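Local coordinates for protein delta-endotoxin CYTB (Bacillus thuringiensis serovar kyushuensis, PDB 1CBY) that kills the larvae of dipteran insects by making pores in the epithelial cell membrane of the midgut, and is held as an inactive dimeric protoxin before processing, at residues T129-W132 / N133-A137; P232-D235 / I236-N240. All coordinates share one frame; numbering follows the deposited sequence.

Contact 1. Residues T129-W132 / N133-A137; sequences TSFW and NSVEA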
ATOM      1  N   THR A 129      15.575   1.710  -4.549  1.00 33.72           N
ATOM      2  CA  THR A 129      14.763   2.884  -4.851  1.00 36.71           C
ATOM      3  C   THR A 129      13.342   2.627  -4.358  1.00 35.64           C
ATOM      4  O   THR A 129      12.770   3.444  -3.639  1.00 38.71           O
ATOM      5  CB  THR A 129      14.740   3.162  -6.369  1.00 43.50           C
ATOM      6  OG1 THR A 129      16.085   3.267  -6.854  1.00 50.96           O
ATOM      7  CG2 THR A 129      13.996   4.456  -6.674  1.00 47.44           C
ATOM      8  N   SER A 130      12.809   1.459  -4.707  1.00 32.93           N
ATOM      9  CA  SER A 130      11.468   1.071  -4.296  1.00 28.33           C
ATOM     10  C   SER A 130      11.303   1.136  -2.782  1.00 25.34           C
ATOM     11  O   SER A 130      10.319   1.685  -2.293  1.00 27.16           O
ATOM     12  CB  SER A 130      11.140  -0.336  -4.788  1.00 29.47           C
ATOM     13  OG  SER A 130      11.060  -0.386  -6.203  1.00 40.40           O
ATOM     14  N   PHE A 131      12.272   0.605  -2.043  1.00 17.40           N
ATOM     15  CA  PHE A 131      12.185   0.628  -0.589  1.00 20.55           C
ATOM     16  C   PHE A 131      12.089   2.046  -0.056  1.00 25.55           C
ATOM     17  O   PHE A 131      11.157   2.371   0.685  1.00 34.31           O
ATOM     18  CB  PHE A 131      13.366  -0.083   0.068  1.00 18.42           C
ATOM     19  CG  PHE A 131      13.388   0.050   1.569  1.00 25.13           C
ATOM     20  CD1 PHE A 131      12.464  -0.635   2.356  1.00 26.07           C
ATOM     21  CD2 PHE A 131      14.311   0.885   2.193  1.00 28.35           C
ATOM     22  CE1 PHE A 131      12.457  -0.490   3.745  1.00 26.67           C
ATOM     23  CE2 PHE A 131      14.314   1.038   3.583  1.00 27.81           C
ATOM     24  CZ  PHE A 131      13.382   0.347   4.358  1.00 28.41           C
ATOM     25  N   TRP A 132      13.033   2.897  -0.440  1.00 21.74           N
ATOM     26  CA  TRP A 132      13.023   4.276   0.027  1.00 22.11           C
ATOM     27  C   TRP A 132      11.810   5.070  -0.454  1.00 22.10           C
ATOM     28  O   TRP A 132      11.425   6.069   0.161  1.00 21.97           O
ATOM     29  CB  TRP A 132      14.344   4.960  -0.310  1.00 21.44           C
ATOM     30  CG  TRP A 132      15.458   4.368   0.470  1.00 20.71           C
ATOM     31  CD1 TRP A 132      16.478   3.604  -0.009  1.00 20.07           C
ATOM     32  CD2 TRP A 132      15.625   4.421   1.891  1.00 22.98           C
ATOM     33  NE1 TRP A 132      17.266   3.166   1.025  1.00 19.00           N
ATOM     34  CE2 TRP A 132      16.766   3.651   2.204  1.00 16.90           C
ATOM     35  CE3 TRP A 132      14.916   5.039   2.932  1.00 22.12           C
ATOM     36  CZ2 TRP A 132      17.217   3.479   3.513  1.00 19.90           C
ATOM     37  CZ3 TRP A 132      15.365   4.870   4.235  1.00 20.73           C
ATOM     38  CH2 TRP A 132      16.507   4.093   4.513  1.00 22.90           C
ATOM     39  N   ASN A 133      11.197   4.614  -1.540  1.00 23.42           N
ATOM     40  CA  ASN A 133       9.996   5.260  -2.052  1.00 24.67           C
ATOM     41  C   ASN A 133       8.850   4.839  -1.139  1.00 23.02           C
ATOM     42  O   ASN A 133       7.986   5.646  -0.806  1.00 24.91           O
ATOM     43  CB  ASN A 133       9.704   4.834  -3.491  1.00 24.91           C
ATOM     44  CG  ASN A 133      10.470   5.656  -4.518  1.00 28.48           C
ATOM     45  OD1 ASN A 133      10.475   5.323  -5.702  1.00 30.43           O
ATOM     46  ND2 ASN A 133      11.114   6.733  -4.075  1.00 23.51           N
ATOM     47  N   SER A 134       8.867   3.578  -0.712  1.00 21.22           N
ATOM     48  CA  SER A 134       7.848   3.051   0.189  1.00 22.48           C
ATOM     49  C   SER A 134       7.944   3.819   1.496  1.00 21.93           C
ATOM     50  O   SER A 134       6.937   4.267   2.040  1.00 23.96           O
ATOM     51  CB  SER A 134       8.068   1.561   0.454  1.00 24.25           C
ATOM     52  OG  SER A 134       7.939   0.815  -0.745  1.00 49.21           O
ATOM     53  N   VAL A 135       9.170   4.007   1.971  1.00 16.93           N
ATOM     54  CA  VAL A 135       9.405   4.742   3.202  1.00 14.92           C
ATOM     55  C   VAL A 135       8.876   6.168   3.103  1.00 18.89           C
ATOM     56  O   VAL A 135       8.175   6.633   4.001  1.00 27.80           O
ATOM     57  CB  VAL A 135      10.900   4.783   3.558  1.00  4.94           C
ATOM     58  CG1 VAL A 135      11.139   5.752   4.698  1.00  8.27           C
ATOM     59  CG2 VAL A 135      11.374   3.398   3.950  1.00  9.37           C
ATOM     60  N   GLU A 136       9.194   6.856   2.012  1.00 17.33           N
ATOM     61  CA  GLU A 136       8.746   8.231   1.834  1.00 18.07           C
ATOM     62  C   GLU A 136       7.230   8.316   1.686  1.00 20.11           C
ATOM     63  O   GLU A 136       6.583   9.167   2.309  1.00 23.37           O
ATOM     64  CB  GLU A 136       9.431   8.870   0.630  1.00 18.86           C
ATOM     65  CG  GLU A 136       9.353  10.389   0.628  1.00 19.28           C
ATOM     66  CD  GLU A 136       9.994  11.002  -0.592  1.00 24.86           C
ATOM     67  OE1 GLU A 136       9.791  10.465  -1.696  1.00 34.37           O
ATOM     68  OE2 GLU A 136      10.697  12.024  -0.451  1.00 31.66           O
ATOM     69  N   ALA A 137       6.667   7.427   0.872  1.00 11.50           N
ATOM     70  CA  ALA A 137       5.223   7.393   0.658  1.00 13.51           C
ATOM     71  C   ALA A 137       4.505   7.196   2.000  1.00 14.67           C
ATOM     72  O   ALA A 137       3.560   7.920   2.320  1.00 20.45           O
ATOM     73  CB  ALA A 137       4.869   6.289  -0.294  1.00  2.92           C
TER

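Contact 2. Residues P232-D235 / I236-N240; sequences PIVD and IFNVN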
ATOM      1  N   PRO A 232       2.129 -23.633   5.172  1.00 27.76           N
ATOM      2  CA  PRO A 232       0.877 -23.409   4.440  1.00 30.34           C
ATOM      3  C   PRO A 232       0.425 -21.970   4.687  1.00 32.14           C
ATOM      4  O   PRO A 232       0.276 -21.548   5.840  1.00 35.89           O
ATOM      5  CB  PRO A 232      -0.067 -24.418   5.085  1.00 25.77           C
ATOM      6  CG  PRO A 232       0.835 -25.535   5.429  1.00 26.72           C
ATOM      7  CD  PRO A 232       2.004 -24.809   6.048  1.00 28.04           C
ATOM      8  N   ILE A 233       0.216 -21.224   3.607  1.00 30.15           N
ATOM      9  CA  ILE A 233      -0.170 -19.819   3.693  1.00 24.94           C
ATOM     10  C   ILE A 233      -1.244 -19.487   4.732  1.00 26.79           C
ATOM     11  O   ILE A 233      -1.109 -18.507   5.468  1.00 28.47           O
ATOM     12  CB  ILE A 233      -0.536 -19.249   2.303  1.00 17.35           C
ATOM     13  CG1 ILE A 233      -0.686 -17.731   2.385  1.00 16.12           C
ATOM     14  CG2 ILE A 233      -1.794 -19.909   1.760  1.00 18.97           C
ATOM     15  CD1 ILE A 233      -0.928 -17.077   1.046  1.00 20.55           C
ATOM     16  N   VAL A 234      -2.274 -20.320   4.841  1.00 28.17           N
ATOM     17  CA  VAL A 234      -3.333 -20.063   5.816  1.00 30.18           C
ATOM     18  C   VAL A 234      -2.788 -20.212   7.233  1.00 31.32           C
ATOM     19  O   VAL A 234      -3.086 -19.398   8.109  1.00 37.86           O
ATOM     20  CB  VAL A 234      -4.546 -21.004   5.630  1.00 30.27           C
ATOM     21  CG1 VAL A 234      -5.618 -20.677   6.655  1.00 21.09           C
ATOM     22  CG2 VAL A 234      -5.107 -20.875   4.216  1.00 25.39           C
ATOM     23  N   ASP A 235      -1.960 -21.227   7.444  1.00 29.17           N
ATOM     24  CA  ASP A 235      -1.374 -21.467   8.757  1.00 32.17           C
ATOM     25  C   ASP A 235      -0.640 -20.214   9.197  1.00 30.96           C
ATOM     26  O   ASP A 235      -0.708 -19.819  10.360  1.00 33.68           O
ATOM     27  CB  ASP A 235      -0.384 -22.637   8.710  1.00 39.38           C
ATOM     28  CG  ASP A 235      -1.060 -23.985   8.487  1.00 44.75           C
ATOM     29  OD1 ASP A 235      -2.237 -24.024   8.061  1.00 48.93           O
ATOM     30  OD2 ASP A 235      -0.397 -25.017   8.735  1.00 47.47           O
ATOM     31  N   ILE A 236       0.035 -19.576   8.249  1.00 32.26           N
ATOM     32  CA  ILE A 236       0.790 -18.364   8.539  1.00 36.78           C
ATOM     33  C   ILE A 236      -0.109 -17.260   9.097  1.00 33.68           C
ATOM     34  O   ILE A 236       0.179 -16.696  10.150  1.00 35.22           O
ATOM     35  CB  ILE A 236       1.563 -17.862   7.282  1.00 38.34           C
ATOM     36  CG1 ILE A 236       2.637 -18.884   6.892  1.00 36.79           C
ATOM     37  CG2 ILE A 236       2.208 -16.507   7.548  1.00 36.18           C
ATOM     38  CD1 ILE A 236       3.454 -18.498   5.688  1.00 34.29           C
ATOM     39  N   PHE A 237      -1.228 -16.998   8.435  1.00 32.93           N
ATOM     40  CA  PHE A 237      -2.132 -15.951   8.891  1.00 33.03           C
ATOM     41  C   PHE A 237      -3.007 -16.309  10.093  1.00 36.40           C
ATOM     42  O   PHE A 237      -3.773 -15.476  10.572  1.00 43.86           O
ATOM     43  CB  PHE A 237      -2.967 -15.427   7.724  1.00 29.63           C
ATOM     44  CG  PHE A 237      -2.157 -14.677   6.701  1.00 37.17           C
ATOM     45  CD1 PHE A 237      -1.545 -15.348   5.647  1.00 37.56           C
ATOM     46  CD2 PHE A 237      -1.969 -13.303   6.814  1.00 36.54           C
ATOM     47  CE1 PHE A 237      -0.756 -14.662   4.723  1.00 34.56           C
ATOM     48  CE2 PHE A 237      -1.181 -12.611   5.894  1.00 36.57           C
ATOM     49  CZ  PHE A 237      -0.574 -13.291   4.850  1.00 31.64           C
ATOM     50  N   ASN A 238      -2.895 -17.538  10.585  1.00 38.68           N
ATOM     51  CA  ASN A 238      -3.664 -17.968  11.755  1.00 36.00           C
ATOM     52  C   ASN A 238      -2.919 -17.642  13.043  1.00 34.82           C
ATOM     53  O   ASN A 238      -3.485 -17.724  14.135  1.00 42.33           O
ATOM     54  CB  ASN A 238      -3.941 -19.473  11.717  1.00 40.21           C
ATOM     55  CG  ASN A 238      -5.175 -19.834  10.910  1.00 44.31           C
ATOM     56  OD1 ASN A 238      -5.527 -21.008  10.803  1.00 47.12           O
ATOM     57  ND2 ASN A 238      -5.843 -18.835  10.342  1.00 51.18           N
ATOM     58  N   VAL A 239      -1.637 -17.315  12.916  1.00 30.08           N
ATOM     59  CA  VAL A 239      -0.810 -16.987  14.072  1.00 34.32           C
ATOM     60  C   VAL A 239      -1.376 -15.755  14.777  1.00 33.13           C
ATOM     61  O   VAL A 239      -1.766 -14.784  14.131  1.00 34.77           O
ATOM     62  CB  VAL A 239       0.667 -16.736  13.650  1.00 36.82           C
ATOM     63  CG1 VAL A 239       1.514 -16.353  14.855  1.00 38.25           C
ATOM     64  CG2 VAL A 239       1.246 -17.979  12.974  1.00 34.26           C
ATOM     65  N   ASN A 240      -1.439 -15.806  16.101  1.00 34.52           N
ATOM     66  CA  ASN A 240      -1.966 -14.686  16.875  1.00 34.92           C
ATOM     67  C   ASN A 240      -0.839 -13.889  17.504  1.00 33.23           C
ATOM     68  O   ASN A 240       0.327 -14.138  17.216  1.00 35.23           O
ATOM     69  CB  ASN A 240      -2.952 -15.176  17.943  1.00 38.52           C
ATOM     70  CG  ASN A 240      -2.349 -16.199  18.902  1.00 42.64           C
ATOM     71  OD1 ASN A 240      -3.077 -16.830  19.658  1.00 51.03           O
ATOM     72  ND2 ASN A 240      -1.032 -16.368  18.875  1.00 52.97           N
TER

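Contact 1. Residues T129-W132 / N133-A137
S134 reaches back one helical turn to S130 with both of its donors. Its backbone N bonds to S130 O at 2.9 Å, and its hydroxyl OG gives a second bond to that same oxygen at 3.0 Å. The hydroxyl can do so because OG stands beside its own backbone N (chi1 -63°), which places it above the plane of the S130 carbonyl. One carbonyl oxygen thus satisfies an amide and a hydroxyl in the first turns of helix 129-141.

The other i to i+4 bonds follow the alpha-helical pattern with uneven geometry: N133 N to T129 O, with a weak second bond to S130 O; V135 N to F131 O at 2.9 Å and nearly straight (161°); and E136 N to W132 O, which also takes a weak bond from K115 NZ. S134 O accepts T138 OG1, and E136 OE2 makes a long, weak ion pair with K115. The N133 side chain runs alongside that of T129, OD1 lying 3.8 Å from T129 CG2.

On the apolar side a single methyl, V135 CG2, serves two rings. It sits over one face of F131, 3.9 Å from the ring centroid and 21° off the normal, a CH-pi contact, while W132 CE3 approaches the same methyl obliquely at 4.0 Å. W132 NE1 is satisfied by I126 O, and S130 OG has a weak bond to E152 of the second subunit.

F131 and W132 pack on L122 of helix 107-122, and E136 touches V111 of that helix, whereas N133, E136 and A137 lie against residues of the second subunit. This start of helix 129-141 therefore sits between helix 107-122 and the second subunit.

Contact 2. Residues P232-D235 / I236-N240
This is a local contact along a short helix, 233-237, and the turn that follows it toward N240; this last helix of the modelled chain lies against helix 54-63 and the second subunit. P232 holds the N-cap position, and its carbonyl oxygen opens the helical pattern by accepting I236 N at 3.1 Å, with the donor nearly in line with the C=O bond (161°). One residue on, F237 N to I233 O is weak at 3.3 Å.

N238 N then bonds to D235 O at 3.2 Å, an i to i+3 link. The donor stands well above the plane of the D235 carbonyl, 69° out of it, so the bond points away from the in-plane direction. V239 N to I236 O, at 3.4 Å, is weak.

Among the side chains, I233 and F237 make the apolar part. CG1 of I233 lies anti to its backbone N (chi1 -170°) and meets F237 CE1 at 3.9 Å, the two side chains meeting at a slant. The ring also turns an edge toward the backbone, with I233 O lying near its plane. V234 and N238 run side by side, and the N238 amide lies over V234 O.

F237 O accepts a bond from S38 OG, and I236 and F237 touch L58 of helix 54-63. N230 of the second subunit accepts V234 N through OD1 and gives D235 OD1 a weak bond from ND2, while I236 of the second subunit packs on I233.

The chemistry is thus mixed: a greasy I233, I236 and F237 side is buried between helix 54-63 and the second subunit, while backbone polar groups are answered by S38 and N230, consistent with a segment whose surroundings depend on the intact protoxin dimer.

How the contacts relate
Contact 1 and contact 2 are separate local turns, one closing before the other opens along the chain. Their centres lie 28 Å apart and their nearest atoms about 17 Å apart, so neither touches the other. What they share is the second subunit, which both meet in the protoxin dimer. They differ in their relation to the processing sites: the N238 side chain of contact 2 is about 4 Å from that of S38, the N-terminal processing stop, and the I236 side chain about 10 Å from that of S228, the C-terminal stop. Residues 232-240 lie beyond S228 and are probably removed on processing, whereas residues 129-137 lie between the two stops.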